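Local coordinates for protein tRNA (adenine(9)-N1)-methyltransferase (Sulfolobus acidocaldarius, PDB 5A7Z) that catalyses the S-adenosyl-L-methionine-dependent methylation of adenosine 9 in tRNA at N1, giving N1-methyladenosine, at residues Met21-Phe27 and Ser47-Ala52; Tyr107-Asp113 and Asn195-Gly201; Pro175-Pro180 and Phe224-Ile229; Glu247-Arg251 and Ala262-Leu266. All blocks are in the same frame, centred on the assembly; numbering follows the deposited sequence.

Interactions 2 and 3 belong to one sheet: strand 196-202 pairs with 109-113 in interaction 2 and with 175-178 next door, and 175-178 pairs in turn with 226-228 in interaction 3, the two centres about 10 Å apart. Interaction 4 joins two C-terminal helices, of which 242-255 packs on that sheet through Ile249 and Leu250. Interaction 1 is a helix pair whose touching residues are all buried; it meets interaction 2 where Thr22 CG2 packs on Tyr107 O. Backbone hydrogen bonds dominate the sheet contacts, whereas the helix contacts have none across them. Only the partly buried interaction 3 has a salt bridge across its segments; that of interaction 4 lies within a single helix.

Interaction 1: Met21-Phe27 and Ser47-Ala52; sequences MTLAKVF and SLQSLA
Phe27 reaches across from the helix that begins at Thr22 and sets one side of its ring against the N-terminal part of the helix that begins at Leu48. Its CG stands anti to the backbone N (chi1 -165°), which sends the ring to the second helix. Followed outward from CB, the ring first makes contact at CD2, which lies 3.4 Å from Leu48 O and also touches Ala52 CB. The next atom, CE2, meets Leu51 CB at 3.9 Å. Leu48 O and Leu51 CB both lie at the ring edge, near its plane. Helices 22-33 and 48-57 pack crosswise, their short segments at 77° with axes 8.1 Å apart, and the two alanines lie in the interface: Ala24 CB is 3.8 Å from Leu48 CB, and Ala52 CB takes Leu23 CD2 at 3.8 Å. The same Leu23 CD2 lies against Gln49 CG. Beyond CG the Gln49 chain bends (chi2 -83°), and its NE2 is hydrogen-bonded to the carbonyls of Leu143 and Arg140. The second helix is capped at its start by Ser47, whose OG accepts a weak bond from Ser50 N. Leu48 and Leu51 also touch strand 78-82, placing the pair against the five-stranded sheet. With no hydrogen bond between the two segments, their cohesion rests on apolar contact, and the buried glutamine amide finds its partners elsewhere in the chain.

Interaction 2: Tyr107-Asp113 and Asn195-Gly201; sequences YPKMVID and NVFVIGG
Met110 and Phe197 lie side by side on one face of a parallel strand pair, the tight, buried part of this contact. The Met110 chain bends at chi2 (-73°), which brings its methyl CE to 3.6 Å from Phe197 CD1; the selenium lies obliquely to the ring, 5.0 Å from the centroid, in a Met-aromatic contact. Farther along this face Ile112 CD1 meets Ile199 CD1. On the other face Val111 CG2 packs on Val196 CG1 at 4.1 Å. Five backbone hydrogen bonds alternate between the strands, from Lys109 N to Asn195 O through to Asp113 N to Ile199 O. The two are neighbouring parallel strands in the mixed sheet of the SPOUT methyltransferase domain, and helix 242-255 lies against the Met110 and Phe197 face.

The partly exposed end is built differently. There the Asn195 amide stacks flat on the Tyr107 ring, the two planes 7° apart and ND2 3.6 Å above the ring plane, over its centre. Asn195 CG stands between its backbone N and carbonyl carbon (chi1 63°), which lays the amide across the ring. The hydroxyl of Tyr107 and NZ of Lys109 both reach Asp173 OD1, while the amide is held by Asn174 N and the carbonyl of Glu172. At the other end, the Asp113 carboxylate accepts from the backbone N atoms of Gly115, Ala212 and Thr213. The central strands are thus joined by backbone bonds and apolar side chains, while polar groups at the ends are bound to surrounding loops and to the start of helix 211-220.

Interaction 3: Pro175-Pro180 and Phe224-Ile229; sequences PVILDP and FPRVKI
The guanidinium of Arg226 and the carboxylate of Asp179 meet with their planes 85° apart, almost perpendicular. Arg226 NH1 donates to Asp179 OD2 at 2.9 Å; the oxygen lies near the guanidinium plane, yet the nitrogen comes from well above the carboxylate plane. This salt bridge has company at both ends: Arg207 NE also pairs with Asp179 OD2, and Arg226 NH2 with Asp210 OD1, so opposite charges alternate. Ile177 lies over one guanidinium face, its CG2 3.5 Å above the plane and off-centre. That methyl is anti to the backbone N, whereas CG1 turns the other branch toward Phe224 CB.

At the start of the pair Pro175 rests over the Phe224 ring in a CH-pi contact. Its CG is 4.1 Å from the centroid and 23° off the ring normal, displaced toward the rim. Leu178 and Val227 occupy the opposite face of the sheet from Ile177 and Arg226. Val176 and Val227 cross at about a right angle, and Leu178 CD2 touches Ile229 CD1 at 3.7 Å. The strands run parallel, joined by three backbone hydrogen bonds: Ile177 N to Pro225 O, Val227 N to Ile177 O (2.8 Å) and Asp179 N to Val227 O. The short strand axes diverge by 48°, a marked twist.

Strand 175-178 is flanked on its other side by 196-202, and 226-228 by 184-185. Helix 242-255 covers the Leu178 and Ile229 side through Ile249.

Interaction 4: Glu247-Arg251 and Ala262-Leu266; sequences EIILR and AIISL
Apolar contacts carry most of the touching between Glu247-Arg251 and Ala262-Leu266. Ala262 CB fits against the aliphatic base of Arg251, 3.5 Å from its CB, and also touches Ile248 CG2. The two Ile248 branches separate: CG1 stands anti to the carbonyl carbon (chi1 -72°) and carries CD1 to Ile263 CG1 at 4.0 Å, while CG2 serves Ala262. Leu266, the last residue modelled, lays its CD2 on Glu247 CB at 3.6 Å and near Ile248 CG1.

The ionic part lies within the first helix, one turn apart. Arg251 NE approaches Glu247 OE2 at 3.0 Å in a salt bridge whose hydrogen-bond geometry is weak, with only 128° at the hydrogen; NH2 to the same oxygen is weak too. Both nitrogens therefore share one carboxylate oxygen, and the other Leu266 methyl, CD1, packs beside this charged pair.

The nearest polar approach across the helices is Ser265 OG, over the centre of the guanidinium and 3.3 Å above its plane, with no hydrogen bond between them. That hydroxyl is bonded to the carbonyl of Glu261, and Arg251 NH1 turns to Gln257 OE1 in a weak hydrogen bond.

Helices 242-255 and 259-265 form the C-terminal helix pair, the second folding back on the first. Helix 242-255 thus stands between other elements: helix 122-142 touches it through Val138 and Phe142, Ile249 and Leu250 face the sheet residues Met110 and Phe197, and helix 259-265 lies against it, with Ile263 touching Ile229.

Interaction 1: Met21-Phe27 and Ser47-Ala52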
loop_
_atom_site.group_PDB
_atom_site.type_symbol
_atom_site.label_atom_id
_atom_site.label_comp_id
_atom_site.label_asym_id
_atom_site.label_seq_id
_atom_site.Cartn_x
_atom_site.Cartn_y
_atom_site.Cartn_z
HETATM N N MSE A 21 5.247 -9.106 5.094
HETATM C CA MSE A 21 4.641 -7.830 4.833
HETATM C C MSE A 21 5.331 -6.792 5.646
HETATM O O MSE A 21 5.639 -7.051 6.772
HETATM C CB MSE A 21 3.170 -7.863 5.160
HETATM C CG MSE A 21 2.466 -8.839 4.239
HETATM SE SE MSE A 21 0.572 -9.072 4.606
HETATM C CE MSE A 21 -0.034 -7.690 3.400
ATOM N N THR A 22 5.603 -5.651 5.070
ATOM C CA THR A 22 6.298 -4.571 5.721
ATOM C C THR A 22 5.691 -4.186 7.056
ATOM O O THR A 22 6.399 -4.023 8.047
ATOM C CB THR A 22 6.293 -3.318 4.834
ATOM O OG1 THR A 22 6.824 -3.636 3.540
ATOM C CG2 THR A 22 7.142 -2.247 5.457
ATOM N N LEU A 23 4.372 -3.997 7.079
ATOM C CA LEU A 23 3.715 -3.546 8.294
ATOM C C LEU A 23 3.676 -4.643 9.389
ATOM O O LEU A 23 3.807 -4.364 10.596
ATOM C CB LEU A 23 2.335 -3.015 7.963
ATOM C CG LEU A 23 1.665 -2.153 9.035
ATOM C CD1 LEU A 23 2.467 -0.901 9.386
ATOM C CD2 LEU A 23 0.259 -1.781 8.568
ATOM N N ALA A 24 3.558 -5.888 8.962
ATOM C CA ALA A 24 3.671 -7.014 9.869
ATOM C C ALA A 24 5.043 -7.058 10.494
ATOM O O ALA A 24 5.189 -7.397 11.658
ATOM C CB ALA A 24 3.397 -8.317 9.124
ATOM N N LYS A 25 6.066 -6.777 9.706
ATOM C CA LYS A 25 7.423 -6.820 10.210
ATOM C C LYS A 25 7.639 -5.816 11.357
ATOM O O LYS A 25 8.180 -6.169 12.383
ATOM C CB LYS A 25 8.415 -6.525 9.093
ATOM C CG LYS A 25 9.863 -6.737 9.475
ATOM C CD LYS A 25 10.787 -5.944 8.578
ATOM C CE LYS A 25 12.224 -6.452 8.658
ATOM N NZ LYS A 25 13.058 -5.589 9.522
ATOM N N VAL A 26 7.207 -4.574 11.170
ATOM C CA VAL A 26 7.427 -3.544 12.194
ATOM C C VAL A 26 6.562 -3.803 13.445
ATOM O O VAL A 26 6.969 -3.507 14.569
ATOM C CB VAL A 26 7.205 -2.111 11.623
ATOM C CG1 VAL A 26 8.092 -1.886 10.414
ATOM C CG2 VAL A 26 5.753 -1.874 11.231
ATOM N N PHE A 27 5.375 -4.368 13.248
ATOM C CA PHE A 27 4.519 -4.693 14.367
ATOM C C PHE A 27 5.151 -5.813 15.150
ATOM O O PHE A 27 5.322 -5.700 16.365
ATOM C CB PHE A 27 3.124 -5.082 13.889
ATOM C CG PHE A 27 2.067 -5.082 14.973
ATOM C CD1 PHE A 27 2.332 -4.588 16.262
ATOM C CD2 PHE A 27 0.765 -5.500 14.674
ATOM C CE1 PHE A 27 1.337 -4.576 17.227
ATOM C CE2 PHE A 27 -0.225 -5.481 15.630
ATOM C CZ PHE A 27 0.057 -5.025 16.909
ATOM N N SER A 47 -3.831 -11.603 10.420
ATOM C CA SER A 47 -2.715 -10.973 9.760
ATOM C C SER A 47 -2.283 -9.821 10.648
ATOM O O SER A 47 -3.114 -9.013 10.995
ATOM C CB SER A 47 -3.166 -10.431 8.387
ATOM O OG SER A 47 -2.294 -9.443 7.902
ATOM N N LEU A 48 -0.996 -9.733 10.980
ATOM C CA LEU A 48 -0.506 -8.629 11.823
ATOM C C LEU A 48 -0.738 -7.317 11.146
ATOM O O LEU A 48 -0.783 -6.287 11.809
ATOM C CB LEU A 48 0.993 -8.750 12.096
ATOM C CG LEU A 48 1.463 -9.813 13.072
ATOM C CD1 LEU A 48 2.971 -9.789 13.152
ATOM C CD2 LEU A 48 0.843 -9.581 14.448
ATOM N N GLN A 49 -0.825 -7.327 9.819
ATOM C CA GLN A 49 -1.048 -6.077 9.081
ATOM C C GLN A 49 -2.459 -5.590 9.287
ATOM O O GLN A 49 -2.695 -4.389 9.340
ATOM C CB GLN A 49 -0.768 -6.249 7.575
ATOM C CG GLN A 49 -0.918 -4.958 6.749
ATOM C CD GLN A 49 -2.358 -4.677 6.360
ATOM O OE1 GLN A 49 -3.198 -5.548 6.446
ATOM N NE2 GLN A 49 -2.644 -3.452 5.943
ATOM N N SER A 50 -3.399 -6.532 9.353
ATOM C CA SER A 50 -4.817 -6.238 9.614
ATOM C C SER A 50 -4.977 -5.733 11.040
ATOM O O SER A 50 -5.713 -4.828 11.303
ATOM C CB SER A 50 -5.673 -7.492 9.411
ATOM O OG SER A 50 -5.562 -7.999 8.066
ATOM N N LEU A 51 -4.234 -6.295 11.952
ATOM C CA LEU A 51 -4.345 -5.876 13.316
ATOM C C LEU A 51 -3.756 -4.502 13.434
ATOM O O LEU A 51 -4.330 -3.648 14.077
ATOM C CB LEU A 51 -3.644 -6.859 14.243
ATOM C CG LEU A 51 -4.144 -8.313 14.142
ATOM C CD1 LEU A 51 -3.429 -9.161 15.189
ATOM C CD2 LEU A 51 -5.646 -8.428 14.328
ATOM N N ALA A 52 -2.610 -4.283 12.791
ATOM C CA ALA A 52 -1.954 -2.971 12.855
ATOM C C ALA A 52 -2.886 -1.889 12.368
ATOM O O ALA A 52 -3.024 -0.857 13.008
ATOM C CB ALA A 52 -0.685 -2.959 12.046
#

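Interaction 2: Tyr107-Asp113 and Asn195-Gly201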
loop_
_atom_site.group_PDB
_atom_site.type_symbol
_atom_site.label_atom_id
_atom_site.label_comp_id
_atom_site.label_asym_id
_atom_site.label_seq_id
_atom_site.Cartn_x
_atom_site.Cartn_y
_atom_site.Cartn_z
ATOM N N TYR A 107 8.687 3.360 3.258
ATOM C CA TYR A 107 8.584 2.777 1.953
ATOM C C TYR A 107 7.779 1.508 2.043
ATOM O O TYR A 107 7.721 0.875 3.107
ATOM C CB TYR A 107 10.004 2.489 1.398
ATOM C CG TYR A 107 10.806 3.764 1.145
ATOM C CD1 TYR A 107 10.411 4.665 0.166
ATOM C CD2 TYR A 107 11.904 4.093 1.925
ATOM C CE1 TYR A 107 11.091 5.832 -0.043
ATOM C CE2 TYR A 107 12.601 5.268 1.718
ATOM C CZ TYR A 107 12.185 6.139 0.731
ATOM O OH TYR A 107 12.879 7.317 0.494
ATOM N N PRO A 108 7.167 1.102 0.923
ATOM C CA PRO A 108 7.227 1.847 -0.313
ATOM C C PRO A 108 6.218 2.990 -0.353
ATOM O O PRO A 108 5.298 3.034 0.467
ATOM C CB PRO A 108 6.877 0.794 -1.368
ATOM C CG PRO A 108 5.984 -0.167 -0.647
ATOM C CD PRO A 108 6.601 -0.250 0.721
ATOM N N LYS A 109 6.421 3.908 -1.301
ATOM C CA LYS A 109 5.550 5.067 -1.487
ATOM C C LYS A 109 4.778 4.929 -2.752
ATOM O O LYS A 109 5.349 4.684 -3.795
ATOM C CB LYS A 109 6.370 6.335 -1.574
ATOM C CG LYS A 109 7.042 6.689 -0.283
ATOM C CD LYS A 109 7.839 7.952 -0.457
ATOM C CE LYS A 109 8.486 8.369 0.849
ATOM N NZ LYS A 109 9.673 9.245 0.596
HETATM N N MSE A 110 3.479 5.129 -2.656
HETATM C CA MSE A 110 2.596 5.106 -3.791
HETATM C C MSE A 110 2.120 6.537 -3.985
HETATM O O MSE A 110 1.509 7.122 -3.098
HETATM C CB MSE A 110 1.411 4.170 -3.468
HETATM C CG MSE A 110 1.866 2.827 -2.850
HETATM SE SE MSE A 110 2.716 1.690 -4.248
HETATM C CE MSE A 110 4.236 1.110 -3.199
ATOM N N VAL A 111 2.391 7.098 -5.148
ATOM C CA VAL A 111 2.144 8.520 -5.398
ATOM C C VAL A 111 1.150 8.636 -6.504
ATOM O O VAL A 111 1.362 8.076 -7.596
ATOM C CB VAL A 111 3.445 9.218 -5.795
ATOM C CG1 VAL A 111 3.191 10.652 -6.157
ATOM C CG2 VAL A 111 4.450 9.129 -4.649
ATOM N N ILE A 112 0.017 9.256 -6.211
ATOM C CA ILE A 112 -0.958 9.586 -7.246
ATOM C C ILE A 112 -0.733 11.026 -7.686
ATOM O O ILE A 112 -0.895 11.973 -6.891
ATOM C CB ILE A 112 -2.415 9.435 -6.760
ATOM C CG1 ILE A 112 -2.617 8.073 -6.062
ATOM C CG2 ILE A 112 -3.390 9.589 -7.928
ATOM C CD1 ILE A 112 -2.146 6.917 -6.888
ATOM N N ASP A 113 -0.368 11.184 -8.954
ATOM C CA ASP A 113 -0.009 12.506 -9.491
ATOM C C ASP A 113 -1.215 13.145 -10.162
ATOM O O ASP A 113 -1.560 12.831 -11.297
ATOM C CB ASP A 113 1.150 12.378 -10.468
ATOM C CG ASP A 113 1.743 13.735 -10.887
ATOM O OD1 ASP A 113 1.066 14.810 -10.752
ATOM O OD2 ASP A 113 2.897 13.712 -11.389
ATOM N N ASN A 195 11.290 1.748 -4.943
ATOM C CA ASN A 195 10.585 1.982 -3.675
ATOM C C ASN A 195 9.540 3.103 -3.713
ATOM O O ASN A 195 8.920 3.408 -2.696
ATOM C CB ASN A 195 11.567 2.189 -2.528
ATOM C CG ASN A 195 12.428 3.396 -2.711
ATOM O OD1 ASN A 195 12.235 4.168 -3.628
ATOM N ND2 ASN A 195 13.379 3.586 -1.809
ATOM N N VAL A 196 9.397 3.743 -4.869
ATOM C CA VAL A 196 8.419 4.837 -5.061
ATOM C C VAL A 196 7.752 4.664 -6.437
ATOM O O VAL A 196 8.434 4.497 -7.435
ATOM C CB VAL A 196 9.083 6.218 -4.979
ATOM C CG1 VAL A 196 8.067 7.323 -5.254
ATOM C CG2 VAL A 196 9.743 6.416 -3.633
ATOM N N PHE A 197 6.422 4.681 -6.461
ATOM C CA PHE A 197 5.637 4.414 -7.693
ATOM C C PHE A 197 4.686 5.536 -7.997
ATOM O O PHE A 197 3.867 5.890 -7.170
ATOM C CB PHE A 197 4.884 3.084 -7.561
ATOM C CG PHE A 197 5.791 1.952 -7.280
ATOM C CD1 PHE A 197 6.301 1.778 -6.018
ATOM C CD2 PHE A 197 6.296 1.192 -8.312
ATOM C CE1 PHE A 197 7.236 0.797 -5.762
ATOM C CE2 PHE A 197 7.216 0.188 -8.061
ATOM C CZ PHE A 197 7.690 -0.003 -6.788
ATOM N N VAL A 198 4.846 6.132 -9.183
ATOM C CA VAL A 198 4.093 7.298 -9.586
ATOM C C VAL A 198 3.077 6.906 -10.661
ATOM O O VAL A 198 3.444 6.381 -11.724
ATOM C CB VAL A 198 5.016 8.413 -10.122
ATOM C CG1 VAL A 198 4.200 9.635 -10.524
ATOM C CG2 VAL A 198 6.054 8.821 -9.076
ATOM N N ILE A 199 1.804 7.171 -10.344
ATOM C CA ILE A 199 0.661 6.959 -11.232
ATOM C C ILE A 199 -0.080 8.284 -11.428
ATOM O O ILE A 199 -0.633 8.857 -10.484
ATOM C CB ILE A 199 -0.316 5.890 -10.655
ATOM C CG1 ILE A 199 0.473 4.787 -9.936
ATOM C CG2 ILE A 199 -1.143 5.272 -11.786
ATOM C CD1 ILE A 199 -0.338 3.919 -8.986
ATOM N N GLY A 200 -0.070 8.785 -12.655
ATOM C CA GLY A 200 -0.819 9.994 -12.999
ATOM C C GLY A 200 -2.155 9.633 -13.596
ATOM O O GLY A 200 -2.626 8.512 -13.438
ATOM N N GLY A 201 -2.764 10.591 -14.282
ATOM C CA GLY A 201 -4.061 10.394 -14.924
ATOM C C GLY A 201 -3.955 10.074 -16.410
ATOM O O GLY A 201 -2.911 10.301 -17.034
#

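Interaction 3: Pro175-Pro180 and Phe224-Ile229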
loop_
_atom_site.group_PDB
_atom_site.type_symbol
_atom_site.label_atom_id
_atom_site.label_comp_id
_atom_site.label_asym_id
_atom_site.label_seq_id
_atom_site.Cartn_x
_atom_site.Cartn_y
_atom_site.Cartn_z
ATOM N N PRO A 175 12.261 6.273 -7.735
ATOM C CA PRO A 175 10.920 6.253 -8.298
ATOM C C PRO A 175 10.870 5.624 -9.649
ATOM O O PRO A 175 11.849 5.662 -10.392
ATOM C CB PRO A 175 10.558 7.736 -8.423
ATOM C CG PRO A 175 11.679 8.491 -7.786
ATOM C CD PRO A 175 12.864 7.594 -7.877
ATOM N N VAL A 176 9.734 5.031 -9.967
ATOM C CA VAL A 176 9.430 4.692 -11.337
ATOM C C VAL A 176 8.051 5.256 -11.668
ATOM O O VAL A 176 7.256 5.505 -10.766
ATOM C CB VAL A 176 9.480 3.192 -11.526
ATOM C CG1 VAL A 176 8.310 2.534 -10.827
ATOM C CG2 VAL A 176 9.498 2.845 -12.996
ATOM N N ILE A 177 7.807 5.537 -12.946
ATOM C CA ILE A 177 6.563 6.131 -13.391
ATOM C C ILE A 177 5.789 5.061 -14.147
ATOM O O ILE A 177 6.302 4.453 -15.083
ATOM C CB ILE A 177 6.796 7.308 -14.373
ATOM C CG1 ILE A 177 7.870 8.282 -13.871
ATOM C CG2 ILE A 177 5.502 8.035 -14.664
ATOM C CD1 ILE A 177 7.636 8.874 -12.502
ATOM N N LEU A 178 4.540 4.866 -13.766
ATOM C CA LEU A 178 3.706 3.907 -14.440
ATOM C C LEU A 178 3.031 4.561 -15.610
ATOM O O LEU A 178 2.358 5.550 -15.463
ATOM C CB LEU A 178 2.712 3.286 -13.453
ATOM C CG LEU A 178 3.554 2.384 -12.531
ATOM C CD1 LEU A 178 3.134 2.462 -11.096
ATOM C CD2 LEU A 178 3.568 0.950 -13.041
ATOM N N ASP A 179 3.278 4.009 -16.784
ATOM C CA ASP A 179 2.944 4.658 -18.038
ATOM C C ASP A 179 2.670 3.582 -19.093
ATOM O O ASP A 179 3.591 2.873 -19.500
ATOM C CB ASP A 179 4.117 5.540 -18.480
ATOM C CG ASP A 179 3.782 6.423 -19.694
ATOM O OD1 ASP A 179 2.678 6.310 -20.247
ATOM O OD2 ASP A 179 4.645 7.240 -20.084
ATOM N N PRO A 180 1.414 3.466 -19.542
ATOM C CA PRO A 180 1.061 2.506 -20.610
ATOM C C PRO A 180 1.938 2.637 -21.842
ATOM O O PRO A 180 2.095 1.678 -22.602
ATOM C CB PRO A 180 -0.385 2.869 -20.966
ATOM C CG PRO A 180 -0.667 4.187 -20.300
ATOM C CD PRO A 180 0.251 4.267 -19.119
ATOM N N PHE A 224 13.144 9.814 -14.666
ATOM C CA PHE A 224 12.761 8.597 -14.009
ATOM C C PHE A 224 12.256 7.602 -15.036
ATOM O O PHE A 224 11.660 7.984 -16.007
ATOM C CB PHE A 224 11.687 8.910 -12.972
ATOM C CG PHE A 224 12.133 9.902 -11.940
ATOM C CD1 PHE A 224 13.255 9.649 -11.169
ATOM C CD2 PHE A 224 11.459 11.108 -11.764
ATOM C CE1 PHE A 224 13.689 10.557 -10.217
ATOM C CE2 PHE A 224 11.885 12.021 -10.799
ATOM C CZ PHE A 224 13.001 11.738 -10.025
ATOM N N PRO A 225 12.493 6.312 -14.798
ATOM C CA PRO A 225 12.096 5.305 -15.768
ATOM C C PRO A 225 10.604 5.233 -15.896
ATOM O O PRO A 225 9.894 5.490 -14.936
ATOM C CB PRO A 225 12.649 3.992 -15.194
ATOM C CG PRO A 225 13.367 4.334 -13.925
ATOM C CD PRO A 225 13.466 5.814 -13.814
ATOM N N ARG A 226 10.139 4.900 -17.093
ATOM C CA ARG A 226 8.733 4.859 -17.400
ATOM C C ARG A 226 8.376 3.441 -17.774
ATOM O O ARG A 226 8.841 2.937 -18.802
ATOM C CB ARG A 226 8.414 5.755 -18.595
ATOM C CG ARG A 226 8.708 7.227 -18.409
ATOM C CD ARG A 226 7.635 8.104 -19.050
ATOM N NE ARG A 226 7.472 9.320 -18.267
ATOM C CZ ARG A 226 6.328 9.803 -17.805
ATOM N NH1 ARG A 226 5.157 9.217 -18.065
ATOM N NH2 ARG A 226 6.364 10.909 -17.076
ATOM N N VAL A 227 7.456 2.854 -17.020
ATOM C CA VAL A 227 7.307 1.426 -16.980
ATOM C C VAL A 227 5.887 1.059 -17.399
ATOM O O VAL A 227 4.918 1.563 -16.840
ATOM C CB VAL A 227 7.656 0.919 -15.579
ATOM C CG1 VAL A 227 6.994 -0.406 -15.272
ATOM C CG2 VAL A 227 9.163 0.808 -15.453
ATOM N N LYS A 228 5.772 0.250 -18.456
ATOM C CA LYS A 228 4.464 -0.239 -18.892
ATOM C C LYS A 228 4.217 -1.659 -18.378
ATOM O O LYS A 228 5.071 -2.545 -18.482
ATOM C CB LYS A 228 4.319 -0.192 -20.418
ATOM C CG LYS A 228 5.484 -0.784 -21.178
ATOM C CD LYS A 228 5.194 -0.858 -22.662
ATOM C CE LYS A 228 6.474 -1.093 -23.444
ATOM N NZ LYS A 228 6.199 -1.237 -24.905
ATOM N N ILE A 229 3.054 -1.851 -17.790
ATOM C CA ILE A 229 2.663 -3.141 -17.292
ATOM C C ILE A 229 1.947 -3.902 -18.406
ATOM O O ILE A 229 0.971 -3.413 -18.933
ATOM C CB ILE A 229 1.725 -2.993 -16.096
ATOM C CG1 ILE A 229 2.517 -2.494 -14.883
ATOM C CG2 ILE A 229 1.036 -4.323 -15.808
ATOM C CD1 ILE A 229 1.654 -2.186 -13.674
#

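Interaction 4: Glu247-Arg251 and Ala262-Leu266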
loop_
_atom_site.group_PDB
_atom_site.type_symbol
_atom_site.label_atom_id
_atom_site.label_comp_id
_atom_site.label_asym_id
_atom_site.label_seq_id
_atom_site.Cartn_x
_atom_site.Cartn_y
_atom_site.Cartn_z
ATOM N N GLU A 247 -3.107 -1.757 -6.613
ATOM C CA GLU A 247 -3.220 -3.074 -6.008
ATOM C C GLU A 247 -2.284 -4.114 -6.652
ATOM O O GLU A 247 -1.726 -4.964 -5.962
ATOM C CB GLU A 247 -4.661 -3.572 -6.036
ATOM C CG GLU A 247 -4.786 -4.921 -5.375
ATOM C CD GLU A 247 -6.214 -5.378 -5.184
ATOM O OE1 GLU A 247 -7.120 -4.531 -5.245
ATOM O OE2 GLU A 247 -6.429 -6.605 -4.970
ATOM N N ILE A 248 -2.089 -4.027 -7.957
ATOM C CA ILE A 248 -1.138 -4.901 -8.621
ATOM C C ILE A 248 0.265 -4.724 -8.081
ATOM O O ILE A 248 0.997 -5.710 -7.900
ATOM C CB ILE A 248 -1.110 -4.681 -10.144
ATOM C CG1 ILE A 248 -2.385 -5.242 -10.785
ATOM C CG2 ILE A 248 0.126 -5.336 -10.748
ATOM C CD1 ILE A 248 -2.653 -4.738 -12.193
ATOM N N ILE A 249 0.683 -3.472 -7.914
ATOM C CA ILE A 249 2.050 -3.185 -7.445
ATOM C C ILE A 249 2.176 -3.787 -6.050
ATOM O O ILE A 249 3.140 -4.448 -5.729
ATOM C CB ILE A 249 2.362 -1.657 -7.355
ATOM C CG1 ILE A 249 2.085 -0.914 -8.669
ATOM C CG2 ILE A 249 3.804 -1.416 -6.938
ATOM C CD1 ILE A 249 2.896 -1.401 -9.840
ATOM N N LEU A 250 1.191 -3.534 -5.223
ATOM C CA LEU A 250 1.228 -3.988 -3.841
ATOM C C LEU A 250 1.111 -5.529 -3.736
ATOM O O LEU A 250 1.699 -6.109 -2.851
ATOM C CB LEU A 250 0.140 -3.291 -3.034
ATOM C CG LEU A 250 0.264 -1.763 -2.905
ATOM C CD1 LEU A 250 -1.020 -1.177 -2.324
ATOM C CD2 LEU A 250 1.448 -1.380 -2.030
ATOM N N ARG A 251 0.420 -6.187 -4.675
ATOM C CA ARG A 251 0.360 -7.658 -4.670
ATOM C C ARG A 251 1.756 -8.171 -4.750
ATOM O O ARG A 251 2.101 -9.136 -4.114
ATOM C CB ARG A 251 -0.344 -8.246 -5.907
ATOM C CG ARG A 251 -1.794 -7.904 -6.161
ATOM C CD ARG A 251 -2.661 -8.187 -5.002
ATOM N NE ARG A 251 -4.058 -8.449 -5.399
ATOM C CZ ARG A 251 -4.664 -9.615 -5.231
ATOM N NH1 ARG A 251 -3.983 -10.675 -4.820
ATOM N NH2 ARG A 251 -5.932 -9.745 -5.522
ATOM N N ALA A 262 -0.798 -11.303 -10.178
ATOM C CA ALA A 262 -1.320 -10.076 -9.606
ATOM C C ALA A 262 -2.267 -9.445 -10.621
ATOM O O ALA A 262 -3.357 -9.026 -10.282
ATOM C CB ALA A 262 -0.180 -9.132 -9.252
ATOM N N ILE A 263 -1.856 -9.413 -11.884
ATOM C CA ILE A 263 -2.698 -8.818 -12.903
ATOM C C ILE A 263 -3.959 -9.631 -13.056
ATOM O O ILE A 263 -5.053 -9.064 -13.117
ATOM C CB ILE A 263 -2.004 -8.705 -14.266
ATOM C CG1 ILE A 263 -0.861 -7.722 -14.208
ATOM C CG2 ILE A 263 -2.991 -8.226 -15.327
ATOM C CD1 ILE A 263 0.099 -7.837 -15.376
ATOM N N ILE A 264 -3.809 -10.957 -13.095
ATOM C CA ILE A 264 -4.957 -11.868 -13.243
ATOM C C ILE A 264 -5.973 -11.588 -12.153
ATOM O O ILE A 264 -7.146 -11.365 -12.435
ATOM C CB ILE A 264 -4.537 -13.372 -13.168
ATOM C CG1 ILE A 264 -3.755 -13.809 -14.426
ATOM C CG2 ILE A 264 -5.758 -14.264 -12.960
ATOM C CD1 ILE A 264 -4.313 -13.284 -15.719
ATOM N N SER A 265 -5.522 -11.582 -10.907
ATOM C CA SER A 265 -6.442 -11.475 -9.778
ATOM C C SER A 265 -7.297 -10.186 -9.821
ATOM O O SER A 265 -8.334 -10.115 -9.165
ATOM C CB SER A 265 -5.681 -11.584 -8.455
ATOM O OG SER A 265 -4.544 -10.742 -8.447
ATOM N N LEU A 266 -6.881 -9.195 -10.628
ATOM C CA LEU A 266 -7.638 -7.927 -10.791
ATOM C C LEU A 266 -8.403 -7.801 -12.114
ATOM O O LEU A 266 -8.443 -8.725 -12.922
ATOM C CB LEU A 266 -6.694 -6.720 -10.640
ATOM C CG LEU A 266 -6.543 -6.277 -9.187
ATOM C CD1 LEU A 266 -5.629 -7.207 -8.420
ATOM C CD2 LEU A 266 -6.039 -4.864 -9.096
#